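Local coordinates for protein pyruvate kinase 1 (Trypanosoma brucei brucei, PDB 4KCT) that catalyses transfer of a phosphate group from phosphoenolpyruvate to ADP, giving pyruvate and ATP, and also has an intrinsic decarboxylase activity, probably acting on oxaloacetate, at residues 298-303 / 307-312; 328-333 / 341-346; 462-465 / 469-472. All blocks are in the same frame, centred on the assembly; numbering follows the deposited sequence. Where two conformers were deposited one is given.

Contact 1 (298-303 / 307-312)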
ATOM      1  N   GLN A 298       6.215  22.959 -28.684  1.00 15.95           N
ATOM      2  CA  GLN A 298       6.836  23.976 -27.831  1.00 17.92           C
ATOM      3  C   GLN A 298       7.613  23.453 -26.639  1.00 19.53           C
ATOM      4  O   GLN A 298       7.954  24.234 -25.730  1.00 22.18           O
ATOM      5  CB  GLN A 298       5.819  25.035 -27.396  1.00 19.17           C
ATOM      6  CG  GLN A 298       5.267  25.866 -28.568  1.00 18.99           C
ATOM      7  CD  GLN A 298       4.341  26.985 -28.087  1.00 22.77           C
ATOM      8  OE1 GLN A 298       3.642  26.828 -27.097  1.00 17.50           O
ATOM      9  NE2 GLN A 298       4.505  28.179 -28.666  1.00 26.38           N
ATOM     10  N   MET A 299       8.127  22.233 -26.751  1.00 16.23           N
ATOM     11  CA  MET A 299       8.857  21.669 -25.638  1.00 17.63           C
ATOM     12  C   MET A 299      10.151  22.422 -25.360  1.00 17.66           C
ATOM     13  O   MET A 299      10.506  22.614 -24.220  1.00 16.54           O
ATOM     14  CB  MET A 299       9.118  20.173 -25.843  1.00 16.86           C
ATOM     15  CG  MET A 299       7.820  19.406 -26.114  1.00 19.86           C
ATOM     16  SD  MET A 299       7.937  17.700 -25.552  1.00 22.13           S
ATOM     17  CE  MET A 299       7.793  17.872 -23.778  1.00 18.20           C
ATOM     18  N   LEU A 300      10.870  22.813 -26.425  1.00 16.41           N
ATOM     19  CA  LEU A 300      12.126  23.542 -26.274  1.00 17.81           C
ATOM     20  C   LEU A 300      12.120  24.759 -27.213  1.00 18.77           C
ATOM     21  O   LEU A 300      13.149  25.126 -27.774  1.00 19.69           O
ATOM     22  CB  LEU A 300      13.330  22.623 -26.601  1.00 16.98           C
ATOM     23  CG  LEU A 300      13.633  21.517 -25.558  1.00 19.48           C
ATOM     24  CD1 LEU A 300      14.710  20.571 -26.103  1.00 18.75           C
ATOM     25  CD2 LEU A 300      14.099  22.135 -24.232  1.00 19.25           C
ATOM     26  N   GLU A 301      10.981  25.434 -27.258  1.00 18.57           N
ATOM     27  CA  GLU A 301      10.677  26.430 -28.277  0.50 19.73           C
ATOM     28  C   GLU A 301      11.765  27.525 -28.397  1.00 19.42           C
ATOM     29  O   GLU A 301      12.145  27.927 -29.493  1.00 23.32           O
ATOM     30  CB  GLU A 301       9.319  27.067 -27.961  0.50 19.04           C
ATOM     31  CG  GLU A 301       8.800  28.013 -29.027  0.50 21.38           C
ATOM     32  CD  GLU A 301       8.563  27.325 -30.352  0.50 21.73           C
ATOM     33  OE1 GLU A 301       8.457  28.037 -31.374  0.50 27.63           O
ATOM     34  OE2 GLU A 301       8.436  26.085 -30.376  0.50 19.48           O
ATOM     35  N   SER A 302      12.205  28.049 -27.269  1.00 17.74           N
ATOM     36  CA  SER A 302      13.100  29.206 -27.303  1.00 18.76           C
ATOM     37  C   SER A 302      14.431  28.832 -27.974  1.00 20.19           C
ATOM     38  O   SER A 302      15.177  29.714 -28.427  1.00 21.16           O
ATOM     39  CB  SER A 302      13.362  29.717 -25.900  1.00 20.06           C
ATOM     40  OG  SER A 302      14.199  28.814 -25.183  1.00 19.80           O
ATOM     41  N   MET A 303      14.731  27.531 -28.049  1.00 18.65           N
ATOM     42  CA  MET A 303      15.951  27.094 -28.775  1.00 21.01           C
ATOM     43  C   MET A 303      15.819  27.171 -30.299  1.00 20.75           C
ATOM     44  O   MET A 303      16.778  26.897 -31.019  1.00 21.52           O
ATOM     45  CB  MET A 303      16.413  25.690 -28.350  1.00 21.43           C
ATOM     46  CG  MET A 303      16.945  25.619 -26.925  1.00 24.80           C
ATOM     47  SD  MET A 303      17.987  24.166 -26.599  1.00 26.43           S
ATOM     48  CE  MET A 303      19.442  24.563 -27.555  1.00 23.16           C
ATOM     49  N   PRO A 307      20.720  29.426 -27.954  1.00 23.90           N
ATOM     50  CA  PRO A 307      21.562  28.253 -27.903  1.00 24.12           C
ATOM     51  C   PRO A 307      21.308  27.396 -26.640  1.00 23.92           C
ATOM     52  O   PRO A 307      21.871  26.315 -26.507  1.00 24.63           O
ATOM     53  CB  PRO A 307      22.998  28.849 -27.876  1.00 24.79           C
ATOM     54  CG  PRO A 307      22.823  30.202 -27.303  1.00 25.06           C
ATOM     55  CD  PRO A 307      21.481  30.684 -27.793  1.00 25.44           C
ATOM     56  N   ARG A 308      20.490  27.902 -25.717  1.00 25.02           N
ATOM     57  CA  ARG A 308      20.125  27.144 -24.498  1.00 23.77           C
ATOM     58  C   ARG A 308      18.637  27.306 -24.270  1.00 22.16           C
ATOM     59  O   ARG A 308      18.058  28.303 -24.687  1.00 23.94           O
ATOM     60  CB  ARG A 308      20.887  27.699 -23.273  1.00 29.53           C
ATOM     61  CG  ARG A 308      22.400  27.518 -23.331  1.00 40.17           C
ATOM     62  CD  ARG A 308      23.084  28.127 -22.098  1.00 49.72           C
ATOM     63  NE  ARG A 308      22.140  28.311 -20.988  1.00 64.02           N
ATOM     64  CZ  ARG A 308      22.294  27.797 -19.766  1.00 65.60           C
ATOM     65  NH1 ARG A 308      23.362  27.061 -19.472  1.00 62.98           N
ATOM     66  NH2 ARG A 308      21.364  28.000 -18.842  1.00 54.27           N
ATOM     67  N   PRO A 309      18.018  26.351 -23.567  1.00 23.42           N
ATOM     68  CA  PRO A 309      16.567  26.420 -23.345  1.00 20.59           C
ATOM     69  C   PRO A 309      16.265  27.235 -22.072  1.00 19.55           C
ATOM     70  O   PRO A 309      17.175  27.527 -21.296  1.00 18.86           O
ATOM     71  CB  PRO A 309      16.193  24.945 -23.129  1.00 21.17           C
ATOM     72  CG  PRO A 309      17.412  24.382 -22.451  1.00 21.39           C
ATOM     73  CD  PRO A 309      18.572  25.039 -23.170  1.00 22.01           C
ATOM     74  N   THR A 310      15.013  27.625 -21.879  1.00 18.04           N
ATOM     75  CA  THR A 310      14.633  28.297 -20.633  1.00 17.37           C
ATOM     76  C   THR A 310      14.438  27.231 -19.548  1.00 16.87           C
ATOM     77  O   THR A 310      14.377  26.036 -19.838  1.00 15.78           O
ATOM     78  CB  THR A 310      13.308  29.073 -20.774  1.00 17.63           C
ATOM     79  OG1 THR A 310      12.231  28.130 -20.945  1.00 17.19           O
ATOM     80  CG2 THR A 310      13.353  30.035 -22.009  1.00 17.61           C
ATOM     81  N   ARG A 311      14.291  27.668 -18.303  1.00 15.67           N
ATOM     82  CA  ARG A 311      14.139  26.714 -17.207  1.00 15.93           C
ATOM     83  C   ARG A 311      12.808  25.956 -17.328  1.00 15.90           C
ATOM     84  O   ARG A 311      12.727  24.775 -16.972  1.00 16.26           O
ATOM     85  CB  ARG A 311      14.249  27.422 -15.849  1.00 16.32           C
ATOM     86  CG  ARG A 311      15.500  28.265 -15.694  1.00 18.66           C
ATOM     87  CD  ARG A 311      16.777  27.433 -15.866  1.00 21.66           C
ATOM     88  NE  ARG A 311      18.009  28.245 -15.675  1.00 21.03           N
ATOM     89  CZ  ARG A 311      18.609  28.935 -16.645  1.00 27.95           C
ATOM     90  NH1 ARG A 311      18.028  29.035 -17.851  1.00 29.51           N
ATOM     91  NH2 ARG A 311      19.694  29.671 -16.378  1.00 21.79           N
ATOM     92  N   ALA A 312      11.781  26.630 -17.826  1.00 14.40           N
ATOM     93  CA  ALA A 312      10.437  25.997 -17.994  1.00 14.58           C
ATOM     94  C   ALA A 312      10.512  24.907 -19.041  1.00 16.30           C
ATOM     95  O   ALA A 312       9.845  23.883 -18.932  1.00 14.98           O
ATOM     96  CB  ALA A 312       9.401  27.041 -18.432  1.00 13.82           C
TER
HETATM   97  O   HOH W   1      16.227  30.172 -24.182  1.00 23.96           O
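Apolar packing accounts for much of this contact, and M303 and P309 are its main pair. The two side chains lie alongside each other and point the same way. M303 SD rests 3.6 Å from P309 CD. M303 CG lies against the peptide link between R308 and P309, 3.6 Å from R308 C. The M303 chain then bends at its last torsion (chi3 70°). This turns the methyl toward P307, two residues before P309, where M303 CE lies 3.2 Å from P307 O. L300 flanks the same proline. Its CD2 branch meets P309 CB at 3.7 Å, again side by side. L300 also packs on V343 and M347 of helix 340-356.

Both segments belong to the connection between strand 293-296 and helix 311-323 in the TIM barrel. The backbone bond from M303 N to L300 O (2.9 Å) closes the turn from L300 to M303. T310 is the N-cap residue of helix 311-323. Its OG1 caps a backbone N of the first turn, and T310 N bonds E313 OE1 in return, as in a capping box. Q298 and R311 bond to the second subunit, so this connection also lines a subunit interface.

The polar link runs through S302. A water donates to S302 OG at 2.6 Å and to R308 O at 2.7 Å, bridging the two segments. S302 OG sits between its own backbone N and carbonyl carbon (chi1 72°), and it also bonds E313 OE1. Beside this polar group, the T310 methyl CG2 comes within 3.5 Å of S302 OG.

Contact 2 (328-333 / 341-346)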
ATOM      1  N   VAL A 328       9.210  12.339 -27.036  1.00 15.33           N
ATOM      2  CA  VAL A 328       9.005  13.749 -27.053  1.00 15.98           C
ATOM      3  C   VAL A 328       9.356  14.273 -28.442  1.00 17.30           C
ATOM      4  O   VAL A 328      10.055  13.616 -29.213  1.00 17.59           O
ATOM      5  CB  VAL A 328       9.888  14.457 -25.980  1.00 16.53           C
ATOM      6  CG1 VAL A 328       9.296  14.202 -24.587  1.00 18.86           C
ATOM      7  CG2 VAL A 328      11.308  13.914 -26.014  1.00 17.43           C
ATOM      8  N   MET A 329       8.789  15.403 -28.804  1.00 17.51           N
ATOM      9  CA  MET A 329       8.829  15.806 -30.192  1.00 16.30           C
ATOM     10  C   MET A 329       9.324  17.233 -30.325  1.00 15.97           C
ATOM     11  O   MET A 329       9.167  18.054 -29.393  1.00 16.18           O
ATOM     12  CB  MET A 329       7.459  15.677 -30.825  1.00 15.47           C
ATOM     13  CG  MET A 329       7.455  16.014 -32.307  1.00 16.90           C
ATOM     14  SD  MET A 329       5.893  15.508 -33.033  1.00 22.66           S
ATOM     15  CE  MET A 329       5.175  17.126 -33.385  1.00 24.13           C
ATOM     16  N   LEU A 330      10.012  17.490 -31.430  1.00 15.08           N
ATOM     17  CA  LEU A 330      10.452  18.835 -31.793  1.00 14.89           C
ATOM     18  C   LEU A 330       9.811  19.241 -33.128  1.00 16.70           C
ATOM     19  O   LEU A 330       9.651  18.407 -34.050  1.00 15.88           O
ATOM     20  CB  LEU A 330      12.003  18.873 -31.877  1.00 14.71           C
ATOM     21  CG  LEU A 330      12.717  18.529 -30.557  1.00 15.89           C
ATOM     22  CD1 LEU A 330      14.190  18.210 -30.826  1.00 17.42           C
ATOM     23  CD2 LEU A 330      12.595  19.673 -29.545  1.00 15.79           C
ATOM     24  N   SER A 331       9.399  20.503 -33.214  1.00 15.88           N
ATOM     25  CA  SER A 331       8.752  21.006 -34.422  1.00 18.19           C
ATOM     26  C   SER A 331       9.606  22.074 -35.069  1.00 17.82           C
ATOM     27  O   SER A 331      10.664  21.749 -35.645  1.00 19.84           O
ATOM     28  CB  SER A 331       7.339  21.499 -34.105  1.00 20.57           C
ATOM     29  OG  SER A 331       6.566  20.381 -33.679  1.00 21.67           O
ATOM     30  N   GLY A 332       9.255  23.342 -34.857  1.00 17.33           N
ATOM     31  CA  GLY A 332      10.051  24.448 -35.439  1.00 18.37           C
ATOM     32  C   GLY A 332      11.503  24.459 -34.937  1.00 19.03           C
ATOM     33  O   GLY A 332      12.425  24.868 -35.667  1.00 19.30           O
ATOM     34  N   GLU A 333      11.727  23.967 -33.712  1.00 18.67           N
ATOM     35  CA  GLU A 333      13.115  23.865 -33.169  1.00 18.53           C
ATOM     36  C   GLU A 333      14.088  23.181 -34.146  1.00 19.33           C
ATOM     37  O   GLU A 333      15.287  23.521 -34.193  1.00 19.55           O
ATOM     38  CB  GLU A 333      13.126  23.116 -31.818  1.00 18.57           C
ATOM     39  CG  GLU A 333      12.223  23.724 -30.730  1.00 19.67           C
ATOM     40  CD  GLU A 333      10.878  22.987 -30.588  1.00 21.10           C
ATOM     41  OE1 GLU A 333      10.227  22.709 -31.613  1.00 20.93           O
ATOM     42  OE2 GLU A 333      10.431  22.763 -29.446  1.00 20.24           O
ATOM     43  N   ASN A 341      20.948  20.710 -34.043  1.00 20.34           N
ATOM     44  CA  ASN A 341      21.707  19.648 -33.340  1.00 20.67           C
ATOM     45  C   ASN A 341      21.739  19.864 -31.828  1.00 22.22           C
ATOM     46  O   ASN A 341      21.554  18.925 -31.065  1.00 21.97           O
ATOM     47  CB  ASN A 341      23.130  19.520 -33.881  1.00 22.13           C
ATOM     48  CG  ASN A 341      23.152  19.158 -35.348  1.00 27.44           C
ATOM     49  OD1 ASN A 341      22.316  18.392 -35.807  1.00 26.92           O
ATOM     50  ND2 ASN A 341      24.011  19.840 -36.126  1.00 27.74           N
ATOM     51  N   GLU A 342      21.942  21.107 -31.399  1.00 19.69           N
ATOM     52  CA  GLU A 342      22.080  21.392 -29.969  1.00 21.32           C
ATOM     53  C   GLU A 342      20.727  21.138 -29.252  1.00 18.58           C
ATOM     54  O   GLU A 342      20.715  20.750 -28.093  1.00 16.79           O
ATOM     55  CB  GLU A 342      22.515  22.844 -29.724  1.00 24.74           C
ATOM     56  CG  GLU A 342      23.962  23.142 -30.136  1.00 28.61           C
ATOM     57  CD  GLU A 342      24.104  23.444 -31.627  1.00 32.46           C
ATOM     58  OE1 GLU A 342      23.098  23.453 -32.357  1.00 29.45           O
ATOM     59  OE2 GLU A 342      25.250  23.590 -32.093  1.00 42.81           O
ATOM     60  N   VAL A 343      19.619  21.492 -29.903  1.00 16.34           N
ATOM     61  CA  VAL A 343      18.303  21.284 -29.284  1.00 16.84           C
ATOM     62  C   VAL A 343      18.016  19.784 -29.083  1.00 16.82           C
ATOM     63  O   VAL A 343      17.607  19.368 -27.993  1.00 14.80           O
ATOM     64  CB  VAL A 343      17.141  22.031 -30.015  1.00 17.81           C
ATOM     65  CG1 VAL A 343      16.875  21.448 -31.382  1.00 19.91           C
ATOM     66  CG2 VAL A 343      15.857  21.964 -29.186  1.00 19.25           C
ATOM     67  N   VAL A 344      18.385  18.967 -30.066  1.00 15.98           N
ATOM     68  CA  VAL A 344      18.212  17.517 -29.933  1.00 16.57           C
ATOM     69  C   VAL A 344      19.130  16.952 -28.847  1.00 17.55           C
ATOM     70  O   VAL A 344      18.715  16.127 -28.040  1.00 16.33           O
ATOM     71  CB  VAL A 344      18.432  16.788 -31.261  1.00 17.19           C
ATOM     72  CG1 VAL A 344      18.513  15.272 -31.032  1.00 15.95           C
ATOM     73  CG2 VAL A 344      17.305  17.155 -32.258  1.00 16.44           C
ATOM     74  N   GLN A 345      20.365  17.439 -28.803  1.00 16.40           N
ATOM     75  CA  GLN A 345      21.296  17.023 -27.759  1.00 18.89           C
ATOM     76  C   GLN A 345      20.816  17.390 -26.347  1.00 17.60           C
ATOM     77  O   GLN A 345      20.902  16.570 -25.439  1.00 17.94           O
ATOM     78  CB  GLN A 345      22.708  17.591 -28.029  1.00 19.74           C
ATOM     79  CG  GLN A 345      23.390  16.940 -29.245  1.00 22.38           C
ATOM     80  CD  GLN A 345      24.547  17.783 -29.784  1.00 28.78           C
ATOM     81  OE1 GLN A 345      25.038  18.661 -29.098  1.00 29.21           O
ATOM     82  NE2 GLN A 345      24.910  17.573 -31.046  1.00 25.27           N
ATOM     83  N   TYR A 346      20.286  18.610 -26.167  1.00 16.97           N
ATOM     84  CA  TYR A 346      19.678  18.983 -24.869  1.00 16.93           C
ATOM     85  C   TYR A 346      18.520  18.066 -24.550  1.00 15.09           C
ATOM     86  O   TYR A 346      18.372  17.620 -23.410  1.00 14.01           O
ATOM     87  CB  TYR A 346      19.177  20.429 -24.864  1.00 20.02           C
ATOM     88  CG  TYR A 346      20.110  21.403 -24.224  1.00 26.70           C
ATOM     89  CD1 TYR A 346      20.278  21.429 -22.850  1.00 29.66           C
ATOM     90  CD2 TYR A 346      20.869  22.284 -25.001  1.00 31.20           C
ATOM     91  CE1 TYR A 346      21.159  22.316 -22.259  1.00 33.96           C
ATOM     92  CE2 TYR A 346      21.765  23.155 -24.421  1.00 34.15           C
ATOM     93  CZ  TYR A 346      21.869  23.202 -23.048  1.00 33.69           C
ATOM     94  OH  TYR A 346      22.764  24.062 -22.469  1.00 41.13           O
TER
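L330 points from the last strand of the barrel toward helix 340-356 and meets V343 and V344. Its CB leaves the strand toward the helix. CG stands anti to the carbonyl carbon (chi1 -61°), and the chain divides there into two methyls with different partners. CD1 takes V344: it lies 3.6 Å from V344 CG2 and 4.2 Å from V344 CA, with the two side chains crossing at a slant. CD2 takes V343: it meets V343 CG2 at 4.0 Å, and these two side chains approach tip to tip. The fork of the leucine thus spans two consecutive helix residues.

V343 has a second neighbour in E333. Its CG2 methyl is also 4.0 Å from E333 CB, and its CG1 methyl lies 3.8 Å from E333 O. E333 meets V343 mainly through its CB and its backbone O. The rest of the side chain bends at chi2 (100°) and carries the carboxylate away from the helix. There E333 OE1 accepts S331 N at 2.8 Å, from 36° above the carboxylate plane. E333 OE2 bonds to L300 N, in the connection of contact 1. Backbone N-H groups from two parts of the chain thus hold the buried carboxylate.

M329, next to L330 in the strand, lines the pyruvate pocket. Strand 327-330 pairs with strand 23-27, closing the barrel, and L330 O also bonds T27 OG1. Helix 340-356 packs outside this eighth strand. V344 touches L41 and S44 of helix 35-44, and L330 touches M347 one turn further along helix 340-356.

Contact 3 (462-465 / 469-472)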
ATOM      1  N   LEU A 462      22.370 -11.326 -28.803  1.00 20.75           N
ATOM      2  CA  LEU A 462      23.384 -11.333 -27.733  1.00 22.83           C
ATOM      3  C   LEU A 462      24.727 -10.741 -28.203  1.00 24.73           C
ATOM      4  O   LEU A 462      25.414 -10.041 -27.448  1.00 22.71           O
ATOM      5  CB  LEU A 462      23.582 -12.757 -27.197  1.00 21.71           C
ATOM      6  CG  LEU A 462      22.376 -13.344 -26.431  1.00 24.82           C
ATOM      7  CD1 LEU A 462      22.634 -14.780 -25.964  1.00 25.51           C
ATOM      8  CD2 LEU A 462      21.946 -12.458 -25.268  1.00 27.52           C
ATOM      9  N   ASP A 463      25.076 -10.984 -29.458  1.00 24.01           N
ATOM     10  CA  ASP A 463      26.278 -10.366 -30.050  1.00 28.16           C
ATOM     11  C   ASP A 463      26.106  -8.867 -30.144  1.00 28.66           C
ATOM     12  O   ASP A 463      27.034  -8.099 -29.856  1.00 28.25           O
ATOM     13  CB  ASP A 463      26.546 -10.926 -31.442  1.00 28.82           C
ATOM     14  CG  ASP A 463      27.173 -12.317 -31.406  1.00 36.27           C
ATOM     15  OD1 ASP A 463      27.583 -12.778 -30.311  1.00 37.54           O
ATOM     16  OD2 ASP A 463      27.128 -13.001 -32.442  1.00 37.99           O
ATOM     17  N   PHE A 464      24.903  -8.445 -30.515  1.00 27.37           N
ATOM     18  CA  PHE A 464      24.593  -7.030 -30.577  1.00 26.16           C
ATOM     19  C   PHE A 464      24.692  -6.372 -29.204  1.00 24.76           C
ATOM     20  O   PHE A 464      25.293  -5.310 -29.069  1.00 27.41           O
ATOM     21  CB  PHE A 464      23.223  -6.806 -31.214  1.00 26.88           C
ATOM     22  CG  PHE A 464      22.831  -5.369 -31.335  1.00 29.05           C
ATOM     23  CD1 PHE A 464      23.192  -4.625 -32.467  1.00 30.16           C
ATOM     24  CD2 PHE A 464      21.967  -4.797 -30.408  1.00 29.55           C
ATOM     25  CE1 PHE A 464      22.730  -3.318 -32.643  1.00 26.53           C
ATOM     26  CE2 PHE A 464      21.520  -3.490 -30.565  1.00 33.61           C
ATOM     27  CZ  PHE A 464      21.912  -2.744 -31.681  1.00 29.58           C
ATOM     28  N   ALA A 465      24.136  -7.010 -28.175  1.00 22.21           N
ATOM     29  CA  ALA A 465      24.254  -6.475 -26.811  1.00 23.81           C
ATOM     30  C   ALA A 465      25.715  -6.236 -26.412  1.00 25.11           C
ATOM     31  O   ALA A 465      26.022  -5.260 -25.722  1.00 25.88           O
ATOM     32  CB  ALA A 465      23.577  -7.403 -25.790  1.00 24.60           C
ATOM     33  N   LYS A 469      27.717  -2.539 -26.235  1.00 25.75           N
ATOM     34  CA  LYS A 469      28.046  -2.285 -24.829  1.00 29.85           C
ATOM     35  C   LYS A 469      26.829  -2.084 -23.920  1.00 30.74           C
ATOM     36  O   LYS A 469      26.909  -1.382 -22.926  1.00 30.24           O
ATOM     37  CB  LYS A 469      29.032  -1.113 -24.696  1.00 31.76           C
ATOM     38  CG  LYS A 469      30.410  -1.443 -25.268  1.00 37.65           C
ATOM     39  CD  LYS A 469      31.330  -0.236 -25.268  1.00 51.08           C
ATOM     40  CE  LYS A 469      31.371   0.427 -26.636  1.00 58.12           C
ATOM     41  NZ  LYS A 469      32.533   1.349 -26.762  1.00 61.09           N
ATOM     42  N   TYR A 470      25.757  -2.810 -24.197  1.00 24.12           N
ATOM     43  CA  TYR A 470      24.646  -2.932 -23.243  1.00 28.86           C
ATOM     44  C   TYR A 470      24.976  -3.901 -22.115  1.00 31.56           C
ATOM     45  O   TYR A 470      24.562  -3.711 -20.963  1.00 35.04           O
ATOM     46  CB  TYR A 470      23.369  -3.369 -23.964  1.00 24.84           C
ATOM     47  CG  TYR A 470      22.892  -2.359 -24.987  1.00 28.55           C
ATOM     48  CD1 TYR A 470      22.695  -1.032 -24.636  1.00 28.76           C
ATOM     49  CD2 TYR A 470      22.749  -2.702 -26.330  1.00 31.09           C
ATOM     50  CE1 TYR A 470      22.222  -0.103 -25.565  1.00 30.54           C
ATOM     51  CE2 TYR A 470      22.404  -1.746 -27.284  1.00 34.52           C
ATOM     52  CZ  TYR A 470      22.102  -0.458 -26.879  1.00 28.88           C
ATOM     53  OH  TYR A 470      21.720   0.481 -27.805  1.00 32.60           O
ATOM     54  N   ALA A 471      25.777  -4.908 -22.428  1.00 32.36           N
ATOM     55  CA  ALA A 471      26.101  -5.931 -21.462  1.00 28.66           C
ATOM     56  C   ALA A 471      27.394  -6.618 -21.897  1.00 30.34           C
ATOM     57  O   ALA A 471      27.745  -6.606 -23.068  1.00 28.95           O
ATOM     58  CB  ALA A 471      24.956  -6.942 -21.380  1.00 32.22           C
ATOM     59  N   SER A 472      28.108  -7.205 -20.954  1.00 28.92           N
ATOM     60  CA  SER A 472      29.252  -8.005 -21.319  1.00 29.14           C
ATOM     61  C   SER A 472      29.234  -9.405 -20.754  1.00 30.07           C
ATOM     62  O   SER A 472      28.331  -9.786 -20.012  1.00 24.45           O
ATOM     63  CB  SER A 472      30.557  -7.301 -20.983  1.00 36.17           C
ATOM     64  OG  SER A 472      30.411  -6.416 -19.903  1.00 36.78           O
TER
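A465 O accepts two backbone N-H groups from the chain that follows its helix. The stronger bond comes from Y470 N at 2.9 Å. It lies nearly along the C=O axis (160°), although the N-H itself is bent, with an N-H...O angle of 135°. A471 N adds a weak bond to A465 O at 3.3 Å, with a straighter N-H. K469 N is also close to A465 O, but its angle is too poor for a bond.

These contacts close the C-terminal end of helix 455-467. K469 is the first residue to leave helical geometry and has a positive phi. The bond from Y470 N to A465 O is the long bond of a Schellman motif, and the weak A471 bond adds to it. The motif turns the chain from the helix toward strand 476-481 of the alpha/beta domain.

Packing follows from the same turn. Y470 CB points toward the helix and lies 3.7 Å from A465 O and 4.4 Å from A465 CB. Its ring follows, and the CD2 edge runs past A465 CA. F464 reaches this edge from one residue back in the helix. Its CG is anti to the backbone N (chi1 -179°), and the ring crosses that of Y470 obliquely. The touching atoms are F464 CE2 and Y470 CE2, 3.8 Å apart. F464 CE2 lies in the plane of the Y470 ring, at its edge. Both aromatic side chains reach V439 of strand 438-442, while F464 and A465 also pack on I420 of strand 419-423. The Y470 ring also makes an edge-to-face stack with the ring of H19.

In the fold
Contacts 1 and 2 adjoin in the barrel domain, their centres 9 Å apart. They are joined by the bond between L300 N and E333 OE2, 3.1 Å long. L300 CD1 also packs on V343 CG2 at 3.6 Å, and R308 CG on Y346 OH. Helix 311-323 leads out of contact 1 and strand 327-330 leads into contact 2. Bound pyruvate lies about 14 Å from the L300 side chain and about 10 Å from that of E333, whereas M329 of contact 2 touches it. Contact 3 belongs to the alpha/beta domain, which also binds the fructose bisphosphate. It stands apart, its nearest atoms about 15 Å from contact 2 and about 21 Å from contact 1.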